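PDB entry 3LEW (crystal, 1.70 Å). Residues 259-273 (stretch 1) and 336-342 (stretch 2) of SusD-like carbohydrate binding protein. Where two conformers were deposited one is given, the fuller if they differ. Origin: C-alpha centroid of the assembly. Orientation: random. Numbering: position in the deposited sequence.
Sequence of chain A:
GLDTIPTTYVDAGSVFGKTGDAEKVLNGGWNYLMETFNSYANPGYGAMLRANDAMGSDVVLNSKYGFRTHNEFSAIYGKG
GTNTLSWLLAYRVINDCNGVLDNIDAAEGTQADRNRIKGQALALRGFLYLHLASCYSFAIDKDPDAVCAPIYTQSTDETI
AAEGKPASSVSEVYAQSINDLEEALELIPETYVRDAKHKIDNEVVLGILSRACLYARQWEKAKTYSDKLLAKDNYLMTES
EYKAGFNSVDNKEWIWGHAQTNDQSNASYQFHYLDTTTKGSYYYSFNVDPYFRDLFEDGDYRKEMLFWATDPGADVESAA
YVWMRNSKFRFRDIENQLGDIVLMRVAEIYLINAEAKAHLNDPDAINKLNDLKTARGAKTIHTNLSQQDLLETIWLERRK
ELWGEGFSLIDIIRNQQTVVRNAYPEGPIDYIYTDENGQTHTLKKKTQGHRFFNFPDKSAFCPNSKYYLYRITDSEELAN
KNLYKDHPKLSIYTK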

# COMPACT_ATOMS: atom_id res chain seq x y z
N ALA A 259 -0.64 11.66 -9.93
CA ALA A 259 -0.68 13.13 -9.80
C ALA A 259 -2.12 13.61 -9.64
O ALA A 259 -3.08 12.94 -10.03
N GLN A 260 -2.23 14.80 -9.07
CA GLN A 260 -3.51 15.47 -8.80
C GLN A 260 -3.53 16.90 -9.28
O GLN A 260 -2.54 17.64 -9.11
N THR A 261 -4.64 17.29 -9.90
CA THR A 261 -4.82 18.61 -10.43
C THR A 261 -6.28 18.97 -10.23
O THR A 261 -7.08 18.13 -9.88
N ASN A 262 -6.64 20.22 -10.48
CA ASN A 262 -8.02 20.64 -10.27
C ASN A 262 -8.99 19.82 -11.12
O ASN A 262 -10.12 19.58 -10.67
N ASP A 263 -8.55 19.34 -12.28
CA ASP A 263 -9.30 18.50 -13.22
C ASP A 263 -9.39 17.03 -12.79
O ASP A 263 -10.22 16.26 -13.26
N GLN A 264 -8.44 16.60 -11.98
CA GLN A 264 -8.32 15.21 -11.58
C GLN A 264 -7.94 15.21 -10.10
O GLN A 264 -6.76 15.14 -9.75
N SER A 265 -8.94 15.35 -9.24
CA SER A 265 -8.73 15.67 -7.82
C SER A 265 -9.43 14.76 -6.82
O SER A 265 -9.37 15.03 -5.61
N ASN A 266 -10.04 13.67 -7.27
CA ASN A 266 -10.74 12.81 -6.31
C ASN A 266 -9.80 12.12 -5.35
O ASN A 266 -10.10 12.04 -4.14
N ALA A 267 -8.67 11.60 -5.82
CA ALA A 267 -7.79 10.85 -4.95
C ALA A 267 -7.27 11.70 -3.79
O ALA A 267 -7.04 11.16 -2.70
N SER A 268 -7.12 13.00 -4.05
CA SER A 268 -6.60 13.94 -3.05
C SER A 268 -7.43 13.92 -1.75
O SER A 268 -6.93 14.30 -0.69
N TYR A 269 -8.70 13.55 -1.85
CA TYR A 269 -9.59 13.57 -0.69
C TYR A 269 -9.03 12.72 0.45
O TYR A 269 -9.28 13.01 1.64
N GLN A 270 -8.23 11.71 0.13
CA GLN A 270 -7.63 10.90 1.18
C GLN A 270 -6.61 11.61 2.06
O GLN A 270 -6.33 11.14 3.17
N PHE A 271 -6.09 12.75 1.62
CA PHE A 271 -5.32 13.64 2.51
C PHE A 271 -6.15 14.21 3.65
O PHE A 271 -5.60 14.62 4.68
N HIS A 272 -7.48 14.24 3.54
CA HIS A 272 -8.28 14.59 4.69
C HIS A 272 -8.16 13.61 5.88
O HIS A 272 -8.45 13.98 7.02
N TYR A 273 -7.73 12.39 5.59
CA TYR A 273 -7.44 11.33 6.58
C TYR A 273 -5.96 11.38 7.01
O TYR A 273 -5.63 11.32 8.22
N ASN A 336 -7.41 24.23 -2.58
CA ASN A 336 -7.98 23.46 -3.70
C ASN A 336 -7.93 21.97 -3.46
O ASN A 336 -8.37 21.18 -4.32
N GLN A 337 -7.47 21.59 -2.28
CA GLN A 337 -7.48 20.20 -1.79
C GLN A 337 -6.78 19.22 -2.75
O GLN A 337 -7.38 18.29 -3.25
N LEU A 338 -5.50 19.47 -3.01
CA LEU A 338 -4.71 18.62 -3.88
C LEU A 338 -3.53 18.03 -3.13
O LEU A 338 -2.86 18.70 -2.36
N GLY A 339 -3.28 16.76 -3.39
CA GLY A 339 -2.06 16.07 -2.94
C GLY A 339 -1.90 14.80 -3.71
O GLY A 339 -2.86 14.05 -3.86
N ASP A 340 -0.67 14.52 -4.18
CA ASP A 340 -0.43 13.36 -5.03
C ASP A 340 -0.31 12.09 -4.17
O ASP A 340 0.06 12.15 -3.00
N ILE A 341 -0.56 10.96 -4.80
CA ILE A 341 -0.61 9.67 -4.10
C ILE A 341 0.61 8.82 -4.47
O ILE A 341 0.72 8.38 -5.60
N VAL A 342 1.47 8.58 -3.51
CA VAL A 342 2.66 7.73 -3.72
C VAL A 342 2.26 6.23 -3.78
O VAL A 342 1.46 5.78 -2.97

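This is a mixed contact between two largely loop-built segments, burying 674 Å² in total, in which three direct hydrogen bonds and two bridging waters accompany a small apolar cluster of Ile341, Phe271 and Ala267, with Leu338 packing separately against Ser265 and Thr261. One polar cluster centres on Gln260, whose CA-to-CB bond points toward stretch 2. Its m, m rotamer curls the amide back over its own stretch, so that Gln260 OE1 accepts from Ser268 OG at 2.6 Å and from Ser268 N at 2.8 Å, while Gln260 CG lies 3.3 Å from Gly339 O. With its hydrogen directed at Gln260 OE1, Ser268 OG (chi1 m) accepts from Gly339 N at 3.0 Å, and the 164° angle at the hydrogen makes this a nearly straight bond. Asp340, also m, brings OD1 within 2.9 Å of Gln260 N; here the angle is a more bent 133°. At the other end, His272 (chi1 m) points sideways at CB, yet its NE2 donates to Gln337 OE1 at 2.9 Å and 167°, with the oxygen near the ring plane, as an in-plane N-H requires.

Phe271, chi1 -83°, points toward stretch 2 and lays one ring face over Gly339, whose CA sits 4.1 Å from the ring centroid and 27° off the normal. A CB at Gly339 would fall 2.8 Å from Phe271 CE1, so the close approach depends on the bare glycine. At the ring edge, Phe271 CE1 meets Ile341 CD1 at 3.9 Å. Ile341 (m, m) also packs its CG1 against Ala267 CB at 3.8 Å. Leu338 (m, t) extends CD2 to 3.7 Å from Ser265 CB and 3.6 Å from Thr261 O.

Water 1 donates to Asn262 OD1 (2.4 Å, notably short) and Asn336 O (2.9 Å); water 2 joins Ser265 O and Gln337 O, each at 2.8 Å from its oxygen.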

# COMPACT_ATOMS: atom_id res chain seq x y z
CB ALA A 259 -0.05 13.80 -11.03
CB GLN A 260 -3.79 15.38 -7.31
CG GLN A 260 -4.06 13.94 -6.89
CD GLN A 260 -5.42 13.50 -7.27
OE1 GLN A 260 -6.37 13.94 -6.62
NE2 GLN A 260 -5.56 12.61 -8.30
CB THR A 261 -4.55 18.68 -11.96
OG1 THR A 261 -5.56 17.91 -12.64
CG2 THR A 261 -3.18 18.10 -12.29
CB ASN A 262 -8.21 22.12 -10.54
CG ASN A 262 -9.55 22.65 -10.00
OD1 ASN A 262 -9.97 22.37 -8.85
ND2 ASN A 262 -10.21 23.42 -10.83
CB ASP A 263 -8.57 18.53 -14.57
CG ASP A 263 -8.00 19.91 -14.90
OD1 ASP A 263 -8.81 20.83 -15.16
OD2 ASP A 263 -6.76 20.08 -14.89
CB GLN A 264 -7.25 14.54 -12.45
CG GLN A 264 -6.80 13.14 -12.07
CD GLN A 264 -5.74 12.64 -13.03
OE1 GLN A 264 -6.03 12.39 -14.20
NE2 GLN A 264 -4.49 12.55 -12.57
CB SER A 265 -9.14 17.10 -7.53
OG SER A 265 -10.53 17.28 -7.76
CB ASN A 266 -11.59 11.74 -7.00
CG ASN A 266 -12.75 12.29 -7.83
OD1 ASN A 266 -13.05 13.48 -7.84
ND2 ASN A 266 -13.43 11.36 -8.54
CB ALA A 267 -6.59 10.23 -5.75
CB SER A 268 -6.57 15.35 -3.60
OG SER A 268 -5.67 15.47 -4.68
CB TYR A 269 -11.01 13.13 -1.10
CG TYR A 269 -12.08 13.51 -0.10
CD1 TYR A 269 -12.37 12.67 0.99
CD2 TYR A 269 -12.82 14.67 -0.25
CE1 TYR A 269 -13.38 13.00 1.91
CE2 TYR A 269 -13.81 15.02 0.66
CZ TYR A 269 -14.09 14.16 1.74
OH TYR A 269 -15.07 14.47 2.64
CB GLN A 270 -7.10 9.61 0.67
CG GLN A 270 -5.86 9.67 -0.18
CD GLN A 270 -5.78 8.39 -1.14
OE1 GLN A 270 -5.23 7.37 -0.72
NE2 GLN A 270 -6.23 8.50 -2.42
CB PHE A 271 -4.60 14.74 1.69
CG PHE A 271 -3.26 14.29 1.09
CD1 PHE A 271 -3.22 13.57 -0.10
CD2 PHE A 271 -2.08 14.54 1.73
CE1 PHE A 271 -2.01 13.14 -0.63
CE2 PHE A 271 -0.86 14.12 1.20
CZ PHE A 271 -0.83 13.41 0.01
CB HIS A 272 -9.74 14.81 4.32
CG HIS A 272 -9.99 16.03 3.51
ND1 HIS A 272 -9.71 17.30 3.97
CD2 HIS A 272 -10.53 16.17 2.27
CE1 HIS A 272 -10.09 18.18 3.05
NE2 HIS A 272 -10.57 17.52 2.00
CB TYR A 273 -7.83 9.94 6.02
CG TYR A 273 -9.24 9.93 5.45
CD1 TYR A 273 -10.33 10.14 6.28
CD2 TYR A 273 -9.49 9.70 4.08
CE1 TYR A 273 -11.62 10.19 5.80
CE2 TYR A 273 -10.77 9.74 3.58
CZ TYR A 273 -11.84 10.00 4.42
OH TYR A 273 -13.14 10.06 3.96
CB ASN A 336 -7.27 23.85 -5.00
CG ASN A 336 -7.43 25.32 -5.28
OD1 ASN A 336 -8.54 25.80 -5.30
ND2 ASN A 336 -6.33 26.03 -5.45
CB GLN A 337 -8.91 19.76 -1.45
CG GLN A 337 -9.55 20.60 -0.36
CD GLN A 337 -10.99 20.22 -0.05
OE1 GLN A 337 -11.43 19.06 -0.25
NE2 GLN A 337 -11.73 21.19 0.45
CB LEU A 338 -4.15 19.40 -5.08
CG LEU A 338 -5.15 20.08 -6.02
CD1 LEU A 338 -4.36 20.78 -7.16
CD2 LEU A 338 -6.13 19.06 -6.58
CB ASP A 340 0.82 13.51 -5.90
CG ASP A 340 0.75 14.69 -6.90
OD1 ASP A 340 -0.32 15.36 -7.03
OD2 ASP A 340 1.79 14.94 -7.59
CB ILE A 341 -1.86 8.87 -4.46
CG1 ILE A 341 -3.15 9.71 -4.32
CG2 ILE A 341 -1.94 7.60 -3.57
CD1 ILE A 341 -3.37 10.36 -2.93
CB VAL A 342 3.75 7.98 -2.65
CG1 VAL A 342 3.27 7.59 -1.25
CG2 VAL A 342 5.05 7.19 -2.98
O HOH W 1 -8.43 21.44 -7.21
O HOH W 2 -9.84 17.29 -4.08